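Local coordinates for glycosyl hydrolases family 2, sugar binding domain protein (Bacteroides uniformis str. 3978 T3 ii, PDB 6D1P) that probably hydrolyses beta-glucuronides, as a family 2 glycoside hydrolase and beta-glucuronidase of a human gut bacterium, at residues P89-T94 and A165-N170; E36-D41 and P62-V67; T68-F73 and Y191-L196. All coordinates share one frame; numbering follows the deposited sequence.

Interaction 1 of 3, residues P89-T94 and A165-N170; sequences PGWYRT and AIRCDN
R167 lays its aliphatic chain across one face of the W91 indole, and this cross-strand pair is the centre of the side-chain contact on that face of the sheet. CB of R167 stands 3.5 Å from the centroid of the six-membered ring of W91 and only 1° off its normal, which identifies a CH-pi contact over the face. The torsions fit this: CG of R167 is anti to the backbone N (chi1 -178°) and the chain stays extended to NE, while CG of W91 lies beside its own N. Further out, CD of R167 comes within 3.5 Å of CZ2 of W91, and the guanidinium then turns nearly upright, 81° from the indole plane. P89 covers one face of that guanidinium, its CB 3.6 Å from NH2 of R167. CB of A165 touches W91 as well, 4.0 Å from CZ3.

On the opposite face of the sheet, SG of C168 approaches the Y92 ring obliquely, 5.4 Å from the ring centroid, as a sulfur-aromatic contact. Between the two faces run four backbone hydrogen bonds, in the antiparallel hydrogen-bonded pairs G90–C168 and Y92–I166; Y92 N to I166 O, at 2.7 Å, is the shortest. These strands are the middle pair of the six-stranded sheet of the sugar-binding domain.

The crossing also brings two donors near each other: NE of R167 and NE1 of W91 lie 4.2 Å apart, and both bond to OD1 of D41. That one oxygen of D41 thus accepts a guanidinium and an indole N-H together, which would probably favour the ionised carboxylate.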
loop_
_atom_site.group_PDB
_atom_site.type_symbol
_atom_site.label_atom_id
_atom_site.label_comp_id
_atom_site.label_asym_id
_atom_site.label_seq_id
_atom_site.Cartn_x
_atom_site.Cartn_y
_atom_site.Cartn_z
ATOM N N PRO A 89 9.293 -1.518 -2.510
ATOM C CA PRO A 89 10.025 -0.567 -3.350
ATOM C C PRO A 89 9.257 0.733 -3.594
ATOM O O PRO A 89 8.036 0.820 -3.441
ATOM C CB PRO A 89 10.204 -1.359 -4.654
ATOM C CG PRO A 89 8.898 -2.165 -4.737
ATOM C CD PRO A 89 8.626 -2.576 -3.299
ATOM N N GLY A 90 10.017 1.756 -3.973
ATOM C CA GLY A 90 9.471 3.043 -4.363
ATOM C C GLY A 90 10.533 3.783 -5.139
ATOM O O GLY A 90 11.715 3.433 -5.081
ATOM N N TRP A 91 10.107 4.813 -5.874
ATOM C CA TRP A 91 10.986 5.495 -6.817
ATOM C C TRP A 91 10.970 7.003 -6.619
ATOM O O TRP A 91 9.917 7.593 -6.375
ATOM C CB TRP A 91 10.573 5.204 -8.267
ATOM C CG TRP A 91 11.016 3.880 -8.858
ATOM C CD1 TRP A 91 10.325 2.695 -8.848
ATOM C CD2 TRP A 91 12.219 3.631 -9.593
ATOM N NE1 TRP A 91 11.031 1.726 -9.523
ATOM C CE2 TRP A 91 12.200 2.275 -9.984
ATOM C CE3 TRP A 91 13.317 4.422 -9.953
ATOM C CZ2 TRP A 91 13.236 1.697 -10.708
ATOM C CZ3 TRP A 91 14.344 3.842 -10.675
ATOM C CH2 TRP A 91 14.293 2.496 -11.048
ATOM N N TYR A 92 12.127 7.632 -6.792
ATOM C CA TYR A 92 12.234 9.085 -6.850
ATOM C C TYR A 92 12.800 9.513 -8.201
ATOM O O TYR A 92 13.586 8.783 -8.809
ATOM C CB TYR A 92 13.143 9.631 -5.755
ATOM C CG TYR A 92 12.736 9.315 -4.346
ATOM C CD1 TYR A 92 13.089 8.111 -3.743
ATOM C CD2 TYR A 92 12.061 10.253 -3.585
ATOM C CE1 TYR A 92 12.750 7.843 -2.422
ATOM C CE2 TYR A 92 11.719 9.999 -2.280
ATOM C CZ TYR A 92 12.060 8.788 -1.700
ATOM O OH TYR A 92 11.701 8.549 -0.391
ATOM N N ARG A 93 12.420 10.709 -8.663
ATOM C CA ARG A 93 12.982 11.235 -9.902
ATOM C C ARG A 93 12.960 12.753 -9.890
ATOM O O ARG A 93 12.082 13.374 -9.279
ATOM C CB ARG A 93 12.236 10.723 -11.135
ATOM C CG ARG A 93 10.787 11.153 -11.215
ATOM C CD ARG A 93 10.099 10.528 -12.441
ATOM N NE ARG A 93 8.742 11.034 -12.610
ATOM C CZ ARG A 93 7.818 10.489 -13.396
ATOM N NH1 ARG A 93 8.083 9.400 -14.114
ATOM N NH2 ARG A 93 6.619 11.035 -13.451
ATOM N N THR A 94 13.942 13.344 -10.572
ATOM C CA THR A 94 14.035 14.796 -10.684
ATOM C C THR A 94 14.955 15.172 -11.843
ATOM O O THR A 94 15.539 14.318 -12.512
ATOM C CB THR A 94 14.544 15.444 -9.397
ATOM O OG1 THR A 94 14.408 16.852 -9.530
ATOM C CG2 THR A 94 16.034 15.142 -9.192
ATOM N N ALA A 165 16.975 9.291 -11.398
ATOM C CA ALA A 165 15.984 8.479 -10.716
ATOM C C ALA A 165 16.687 7.605 -9.696
ATOM O O ALA A 165 17.811 7.141 -9.923
ATOM C CB ALA A 165 15.164 7.612 -11.683
ATOM N N ILE A 166 16.020 7.394 -8.564
ATOM C CA ILE A 166 16.566 6.607 -7.469
ATOM C C ILE A 166 15.488 5.662 -6.978
ATOM O O ILE A 166 14.395 6.107 -6.604
ATOM C CB ILE A 166 17.057 7.490 -6.320
ATOM C CG1 ILE A 166 18.075 8.489 -6.851
ATOM C CG2 ILE A 166 17.677 6.610 -5.247
ATOM C CD1 ILE A 166 18.405 9.567 -5.889
ATOM N N ARG A 167 15.800 4.367 -6.967
ATOM C CA ARG A 167 14.901 3.338 -6.463
ATOM C C ARG A 167 15.345 2.970 -5.053
ATOM O O ARG A 167 16.500 2.585 -4.851
ATOM C CB ARG A 167 14.916 2.115 -7.379
ATOM C CG ARG A 167 13.978 0.969 -6.984
ATOM C CD ARG A 167 14.192 -0.252 -7.908
ATOM N NE ARG A 167 13.223 -1.337 -7.722
ATOM C CZ ARG A 167 13.325 -2.286 -6.795
ATOM N NH1 ARG A 167 14.344 -2.283 -5.934
ATOM N NH2 ARG A 167 12.410 -3.234 -6.710
ATOM N N CYS A 168 14.445 3.113 -4.078
ATOM C CA CYS A 168 14.692 2.670 -2.709
ATOM C C CYS A 168 13.759 1.523 -2.364
ATOM O O CYS A 168 12.615 1.482 -2.814
ATOM C CB CYS A 168 14.486 3.792 -1.687
ATOM S SG CYS A 168 15.771 5.029 -1.737
ATOM N N ASP A 169 14.254 0.589 -1.568
ATOM C CA ASP A 169 13.458 -0.571 -1.212
ATOM C C ASP A 169 13.712 -0.934 0.246
ATOM O O ASP A 169 14.871 -1.015 0.678
ATOM C CB ASP A 169 13.781 -1.755 -2.138
ATOM C CG ASP A 169 13.096 -3.028 -1.706
ATOM O OD1 ASP A 169 12.004 -3.313 -2.223
ATOM O OD2 ASP A 169 13.641 -3.739 -0.827
ATOM N N ASN A 170 12.627 -1.132 1.001
ATOM C CA ASN A 170 12.682 -1.664 2.357
ATOM C C ASN A 170 11.790 -2.901 2.472
ATOM O O ASN A 170 11.075 -3.094 3.459
ATOM C CB ASN A 170 12.309 -0.596 3.402
ATOM C CG ASN A 170 10.808 -0.248 3.387
ATOM O OD1 ASN A 170 10.114 -0.425 2.367
ATOM N ND2 ASN A 170 10.306 0.229 4.517
#

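Interaction 2 of 3, residues E36-D41 and P62-V67; sequences EFIRQD and PLWQKV
At the apolar centre, I38 drops a methyl onto the six-membered ring of W64. CG2 of I38 lies 3.6 Å from the ring centroid and 4° off its normal, so this is a CH-pi contact over the face, with the two side chains crossing at about a right angle. With CG1 of I38 anti to the backbone N (chi1 -171°), CG2 takes the crowded position over the ring, and the extended chain carries CD1 to P62, 3.6 Å from its CB. The rim of the indole, meanwhile, meets the backbone of the facing strand: C of E36 and N of F37 both lie near the ring plane. An alanine here in place of W64 would remove the ring under the I38 methyl and beside the E36–F37 backbone, and would probably cost the CH-pi contact and the cation-pi contact with R93.

F37 lies on the other side of the sheet. Its CB packs on CG2 of V67 at 3.8 Å, and Q65 runs alongside the ring with its amide turned 85° to it, OE1 at the ring edge.

Two backbone hydrogen bonds join F37 and Q65 as one antiparallel hydrogen-bonded pair; the bond from Q65 N to F37 O measures 2.8 Å. At the polar margin, E36 and K66 lie side by side in a long salt bridge, OE2 to NZ 3.5 Å. A water donates to OE2 of E36 at 2.7 Å and to O of W64 at 3.0 Å, while OE1 of E36 is taken by R93. Beyond the sheet, O of L63 accepts a bond from N84 of the second subunit.

Short strand 65-67 is the outermost on this side of a six-stranded antiparallel sheet within the chain, an edge strand of the family 2 sugar-binding domain.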
loop_
_atom_site.group_PDB
_atom_site.type_symbol
_atom_site.label_atom_id
_atom_site.label_comp_id
_atom_site.label_asym_id
_atom_site.label_seq_id
_atom_site.Cartn_x
_atom_site.Cartn_y
_atom_site.Cartn_z
ATOM N N GLU A 36 9.923 13.925 -7.546
ATOM C CA GLU A 36 8.699 13.157 -7.612
ATOM C C GLU A 36 8.936 11.789 -6.989
ATOM O O GLU A 36 10.029 11.220 -7.091
ATOM C CB GLU A 36 8.220 13.013 -9.050
ATOM C CG GLU A 36 7.595 14.275 -9.606
ATOM C CD GLU A 36 7.027 14.080 -11.016
ATOM O OE1 GLU A 36 7.686 13.421 -11.844
ATOM O OE2 GLU A 36 5.907 14.575 -11.282
ATOM N N PHE A 37 7.898 11.263 -6.348
ATOM C CA PHE A 37 8.010 9.992 -5.652
ATOM C C PHE A 37 6.753 9.157 -5.887
ATOM O O PHE A 37 5.652 9.702 -5.957
ATOM C CB PHE A 37 8.241 10.222 -4.151
ATOM C CG PHE A 37 7.907 9.042 -3.323
ATOM C CD1 PHE A 37 8.781 7.960 -3.257
ATOM C CD2 PHE A 37 6.697 8.980 -2.648
ATOM C CE1 PHE A 37 8.455 6.831 -2.527
ATOM C CE2 PHE A 37 6.371 7.862 -1.903
ATOM C CZ PHE A 37 7.255 6.786 -1.837
ATOM N N ILE A 38 6.915 7.835 -6.013
ATOM C CA ILE A 38 5.774 6.922 -6.072
ATOM C C ILE A 38 6.109 5.688 -5.250
ATOM O O ILE A 38 7.230 5.182 -5.314
ATOM C CB ILE A 38 5.391 6.547 -7.531
ATOM C CG1 ILE A 38 4.077 5.787 -7.559
ATOM C CG2 ILE A 38 6.441 5.683 -8.209
ATOM C CD1 ILE A 38 3.573 5.540 -8.969
ATOM N N ARG A 39 5.141 5.194 -4.487
ATOM C CA ARG A 39 5.402 4.097 -3.552
ATOM C C ARG A 39 5.070 2.725 -4.162
ATOM O O ARG A 39 4.210 1.975 -3.699
ATOM C CB ARG A 39 4.644 4.326 -2.252
ATOM C CG ARG A 39 5.140 3.407 -1.164
ATOM C CD ARG A 39 4.598 3.788 0.165
ATOM N NE ARG A 39 3.289 3.187 0.415
ATOM C CZ ARG A 39 2.702 3.221 1.611
ATOM N NH1 ARG A 39 3.328 3.814 2.649
ATOM N NH2 ARG A 39 1.514 2.651 1.782
ATOM N N GLN A 40 5.817 2.390 -5.206
ATOM C CA GLN A 40 5.696 1.107 -5.885
ATOM C C GLN A 40 6.846 0.996 -6.867
ATOM O O GLN A 40 7.548 1.971 -7.145
ATOM C CB GLN A 40 4.362 0.950 -6.608
ATOM C CG GLN A 40 4.141 1.948 -7.741
ATOM C CD GLN A 40 2.844 1.662 -8.484
ATOM O OE1 GLN A 40 1.768 2.093 -8.071
ATOM N NE2 GLN A 40 2.938 0.907 -9.559
ATOM N N ASP A 41 7.060 -0.217 -7.348
ATOM C CA ASP A 41 8.052 -0.430 -8.378
ATOM C C ASP A 41 7.465 0.025 -9.700
ATOM O O ASP A 41 6.246 0.044 -9.882
ATOM C CB ASP A 41 8.443 -1.905 -8.454
ATOM C CG ASP A 41 9.904 -2.120 -8.874
ATOM O OD1 ASP A 41 10.688 -1.147 -8.967
ATOM O OD2 ASP A 41 10.271 -3.287 -9.120
ATOM N N PRO A 62 0.815 5.318 -13.555
ATOM C CA PRO A 62 0.323 5.769 -12.244
ATOM C C PRO A 62 0.734 7.201 -11.901
ATOM O O PRO A 62 1.645 7.746 -12.535
ATOM C CB PRO A 62 0.961 4.766 -11.267
ATOM C CG PRO A 62 2.153 4.209 -12.008
ATOM C CD PRO A 62 1.762 4.193 -13.438
ATOM N N LEU A 63 0.057 7.792 -10.915
ATOM C CA LEU A 63 0.296 9.167 -10.511
ATOM C C LEU A 63 1.434 9.216 -9.506
ATOM O O LEU A 63 1.532 8.347 -8.634
ATOM C CB LEU A 63 -0.959 9.767 -9.885
ATOM C CG LEU A 63 -2.258 9.670 -10.685
ATOM C CD1 LEU A 63 -3.394 10.409 -9.994
ATOM C CD2 LEU A 63 -2.043 10.203 -12.095
ATOM N N TRP A 64 2.280 10.242 -9.625
ATOM C CA TRP A 64 3.385 10.483 -8.706
ATOM C C TRP A 64 3.081 11.663 -7.786
ATOM O O TRP A 64 2.226 12.512 -8.061
ATOM C CB TRP A 64 4.693 10.766 -9.455
ATOM C CG TRP A 64 5.224 9.636 -10.291
ATOM C CD1 TRP A 64 4.580 8.994 -11.328
ATOM C CD2 TRP A 64 6.531 9.044 -10.206
ATOM N NE1 TRP A 64 5.401 8.027 -11.865
ATOM C CE2 TRP A 64 6.602 8.039 -11.198
ATOM C CE3 TRP A 64 7.639 9.256 -9.378
ATOM C CZ2 TRP A 64 7.745 7.258 -11.392
ATOM C CZ3 TRP A 64 8.774 8.476 -9.569
ATOM C CH2 TRP A 64 8.815 7.484 -10.570
ATOM N N GLN A 65 3.819 11.723 -6.688
ATOM C CA GLN A 65 3.669 12.778 -5.701
ATOM C C GLN A 65 4.802 13.766 -5.866
ATOM O O GLN A 65 5.936 13.371 -6.151
ATOM C CB GLN A 65 3.702 12.218 -4.276
ATOM C CG GLN A 65 2.705 11.110 -4.004
ATOM C CD GLN A 65 3.058 10.320 -2.760
ATOM O OE1 GLN A 65 3.508 10.884 -1.762
ATOM N NE2 GLN A 65 2.877 9.001 -2.822
ATOM N N LYS A 66 4.500 15.044 -5.679
ATOM C CA LYS A 66 5.565 16.020 -5.479
ATOM C C LYS A 66 5.937 15.999 -4.012
ATOM O O LYS A 66 5.073 16.169 -3.150
ATOM C CB LYS A 66 5.137 17.416 -5.918
ATOM C CG LYS A 66 4.697 17.440 -7.374
ATOM C CD LYS A 66 4.742 18.844 -7.949
ATOM C CE LYS A 66 4.467 18.821 -9.451
ATOM N NZ LYS A 66 5.374 17.849 -10.133
ATOM N N VAL A 67 7.208 15.747 -3.728
ATOM C CA VAL A 67 7.690 15.687 -2.359
ATOM C C VAL A 67 8.918 16.571 -2.228
ATOM O O VAL A 67 9.582 16.915 -3.211
ATOM C CB VAL A 67 8.032 14.245 -1.915
ATOM C CG1 VAL A 67 6.794 13.360 -1.989
ATOM C CG2 VAL A 67 9.138 13.692 -2.789
HETATM O O HOH W 1 3.618 14.513 -9.810
#

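Interaction 3 of 3, residues T68-F73 and Y191-L196; sequences TLPHCF and YRYVNL
The parts 69-72 and 191-194 run in roughly opposed directions, 149° apart, and come closest at P70 and Y191, whose CA atoms are 4.6 Å from each other. This is a contact between a loop and the chain leading into strand 194-199, within the beta-sandwich of the sugar-binding domain: 68-73 leaves the edge strand 65-67 of the six-stranded sheet, whereas 191-196 runs into the four-stranded one.

P70, which follows a cis peptide bond, packs on the Y191 carbonyl and beside the Y193 ring. Its CB lies 3.3 Å from the carbonyl O of Y191, while CD touches the Y193 ring, 3.5 Å from CE1. P70 and Y193 lie side by side, pointing the same way. CG of Y193 is anti to its carbonyl carbon (chi1 -68°), and the hydroxyl beyond the proline bonds to the backbone N of E343.

Y191 takes the crowded first torsion, CG between the backbone N and the carbonyl carbon (chi1 44°), and its ring leads away from the loop toward a bond with O of G133. Of its side chain, CB is what stays near the loop, 3.6 Å from O of H71 and 4.3 Å from CB of C72. At the start of the loop, L69 and V194 meet more loosely, CD1 to CG2 at 4.4 Å.

R192 points its CB away from 68-73, and its guanidinium forms a salt bridge with E332. E332 and E343 belong to the TIM-barrel part of the chain, so these bonds on the 191-196 side probably link the sugar-binding domain to it.

Between the two backbones, O of H71 is 3.2 Å from N of Y191, but the angle is too poor for a hydrogen bond.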
loop_
_atom_site.group_PDB
_atom_site.type_symbol
_atom_site.label_atom_id
_atom_site.label_comp_id
_atom_site.label_asym_id
_atom_site.label_seq_id
_atom_site.Cartn_x
_atom_site.Cartn_y
_atom_site.Cartn_z
ATOM N N THR A 68 9.216 16.915 -0.980
ATOM C CA THR A 68 10.437 17.605 -0.592
ATOM C C THR A 68 11.274 16.666 0.276
ATOM O O THR A 68 10.754 16.063 1.224
ATOM C CB THR A 68 10.087 18.904 0.146
ATOM O OG1 THR A 68 9.593 19.861 -0.803
ATOM C CG2 THR A 68 11.293 19.494 0.903
ATOM N N LEU A 69 12.568 16.503 -0.082
ATOM C CA LEU A 69 13.504 15.688 0.696
ATOM C C LEU A 69 13.987 16.437 1.937
ATOM O O LEU A 69 14.060 17.669 1.940
ATOM C CB LEU A 69 14.716 15.281 -0.146
ATOM C CG LEU A 69 14.379 14.463 -1.406
ATOM C CD1 LEU A 69 15.575 13.695 -1.929
ATOM C CD2 LEU A 69 13.213 13.527 -1.151
ATOM N N PRO A 70 14.334 15.710 3.015
ATOM C CA PRO A 70 14.271 14.246 3.126
ATOM C C PRO A 70 12.845 13.711 3.211
ATOM O O PRO A 70 11.926 14.415 3.623
ATOM C CB PRO A 70 15.028 13.958 4.421
ATOM C CG PRO A 70 14.890 15.188 5.220
ATOM C CD PRO A 70 14.885 16.328 4.233
ATOM N N HIS A 71 12.682 12.448 2.834
ATOM C CA HIS A 71 11.371 11.850 2.670
ATOM C C HIS A 71 11.411 10.392 3.105
ATOM O O HIS A 71 12.417 9.693 2.923
ATOM C CB HIS A 71 10.917 11.961 1.223
ATOM C CG HIS A 71 9.676 11.189 0.934
ATOM N ND1 HIS A 71 9.703 9.902 0.437
ATOM C CD2 HIS A 71 8.371 11.508 1.104
ATOM C CE1 HIS A 71 8.463 9.471 0.296
ATOM N NE2 HIS A 71 7.638 10.425 0.695
ATOM N N CYS A 72 10.295 9.925 3.659
ATOM C CA CYS A 72 10.250 8.581 4.208
ATOM C C CYS A 72 8.962 7.879 3.792
ATOM O O CYS A 72 7.881 8.467 3.887
ATOM C CB CYS A 72 10.372 8.639 5.737
ATOM S SG CYS A 72 10.224 7.052 6.546
ATOM N N PHE A 73 9.089 6.614 3.351
ATOM C CA PHE A 73 7.922 5.813 2.972
ATOM C C PHE A 73 6.882 5.762 4.084
ATOM O O PHE A 73 5.695 5.565 3.818
ATOM C CB PHE A 73 8.310 4.356 2.658
ATOM C CG PHE A 73 9.186 4.168 1.441
ATOM C CD1 PHE A 73 9.667 5.245 0.713
ATOM C CD2 PHE A 73 9.530 2.886 1.041
ATOM C CE1 PHE A 73 10.469 5.049 -0.393
ATOM C CE2 PHE A 73 10.330 2.671 -0.059
ATOM C CZ PHE A 73 10.810 3.752 -0.780
ATOM N N TYR A 191 15.546 9.312 3.429
ATOM C CA TYR A 191 15.194 9.987 4.661
ATOM C C TYR A 191 16.350 10.766 5.250
ATOM O O TYR A 191 16.174 11.429 6.275
ATOM C CB TYR A 191 14.639 8.983 5.670
ATOM C CG TYR A 191 15.386 7.660 5.796
ATOM C CD1 TYR A 191 16.679 7.606 6.321
ATOM C CD2 TYR A 191 14.767 6.453 5.451
ATOM C CE1 TYR A 191 17.348 6.396 6.466
ATOM C CE2 TYR A 191 15.413 5.250 5.598
ATOM C CZ TYR A 191 16.712 5.218 6.102
ATOM O OH TYR A 191 17.365 4.012 6.251
ATOM N N ARG A 192 17.524 10.715 4.632
ATOM C CA ARG A 192 18.602 11.636 4.955
ATOM C C ARG A 192 18.998 12.360 3.683
ATOM O O ARG A 192 18.756 11.873 2.574
ATOM C CB ARG A 192 19.835 10.949 5.556
ATOM C CG ARG A 192 19.591 10.320 6.872
ATOM C CD ARG A 192 20.895 9.804 7.432
ATOM N NE ARG A 192 20.652 8.886 8.532
ATOM C CZ ARG A 192 21.483 7.920 8.887
ATOM N NH1 ARG A 192 22.615 7.760 8.223
ATOM N NH2 ARG A 192 21.186 7.113 9.900
ATOM N N TYR A 193 19.634 13.513 3.878
ATOM C CA TYR A 193 19.943 14.414 2.784
ATOM C C TYR A 193 20.724 13.729 1.674
ATOM O O TYR A 193 21.612 12.899 1.916
ATOM C CB TYR A 193 20.742 15.605 3.306
ATOM C CG TYR A 193 19.925 16.504 4.205
ATOM C CD1 TYR A 193 18.774 17.132 3.727
ATOM C CD2 TYR A 193 20.303 16.731 5.529
ATOM C CE1 TYR A 193 18.021 17.947 4.540
ATOM C CE2 TYR A 193 19.567 17.552 6.342
ATOM C CZ TYR A 193 18.420 18.155 5.850
ATOM O OH TYR A 193 17.662 18.968 6.670
ATOM N N VAL A 194 20.377 14.096 0.448
ATOM C CA VAL A 194 21.164 13.790 -0.735
ATOM C C VAL A 194 21.841 15.080 -1.174
ATOM O O VAL A 194 21.211 16.144 -1.194
ATOM C CB VAL A 194 20.287 13.199 -1.860
ATOM C CG1 VAL A 194 21.140 12.817 -3.042
ATOM C CG2 VAL A 194 19.539 11.989 -1.346
ATOM N N ASN A 195 23.129 14.981 -1.509
ATOM C CA ASN A 195 23.957 16.126 -1.858
ATOM C C ASN A 195 24.526 15.963 -3.257
ATOM O O ASN A 195 24.962 14.873 -3.636
ATOM C CB ASN A 195 25.110 16.298 -0.861
ATOM C CG ASN A 195 24.627 16.389 0.554
ATOM O OD1 ASN A 195 23.712 17.168 0.859
ATOM N ND2 ASN A 195 25.205 15.579 1.434
ATOM N N LEU A 196 24.514 17.051 -4.022
ATOM C CA LEU A 196 25.281 17.148 -5.259
ATOM C C LEU A 196 26.650 17.738 -4.937
ATOM O O LEU A 196 26.739 18.790 -4.289
ATOM C CB LEU A 196 24.541 18.019 -6.277
ATOM C CG LEU A 196 25.192 18.171 -7.647
ATOM C CD1 LEU A 196 25.277 16.824 -8.350
ATOM C CD2 LEU A 196 24.397 19.177 -8.475
#

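Interactions 1 and 2, with centres 9 Å apart, share one sheet, strands 35-38 and 89-96 being neighbours in it. Two salt bridges tie them: R93 NE to E36 OE1 at 2.7 Å and R167 NE to D41 OD1 at 2.8 Å. Interaction 3, about 11 Å centre to centre from interaction 1, meets it through a probable hydrogen bond between Y92 OH and H71 ND1 at 2.6 Å. F73 also packs against the F37 ring, CE1 to CE1 3.4 Å, linking interactions 2 and 3. Bound ions lie about 10 Å from the D169 side chain (potassium) and 11 Å from that of W91 (sodium), and no residue of the three contacts is a metal ligand.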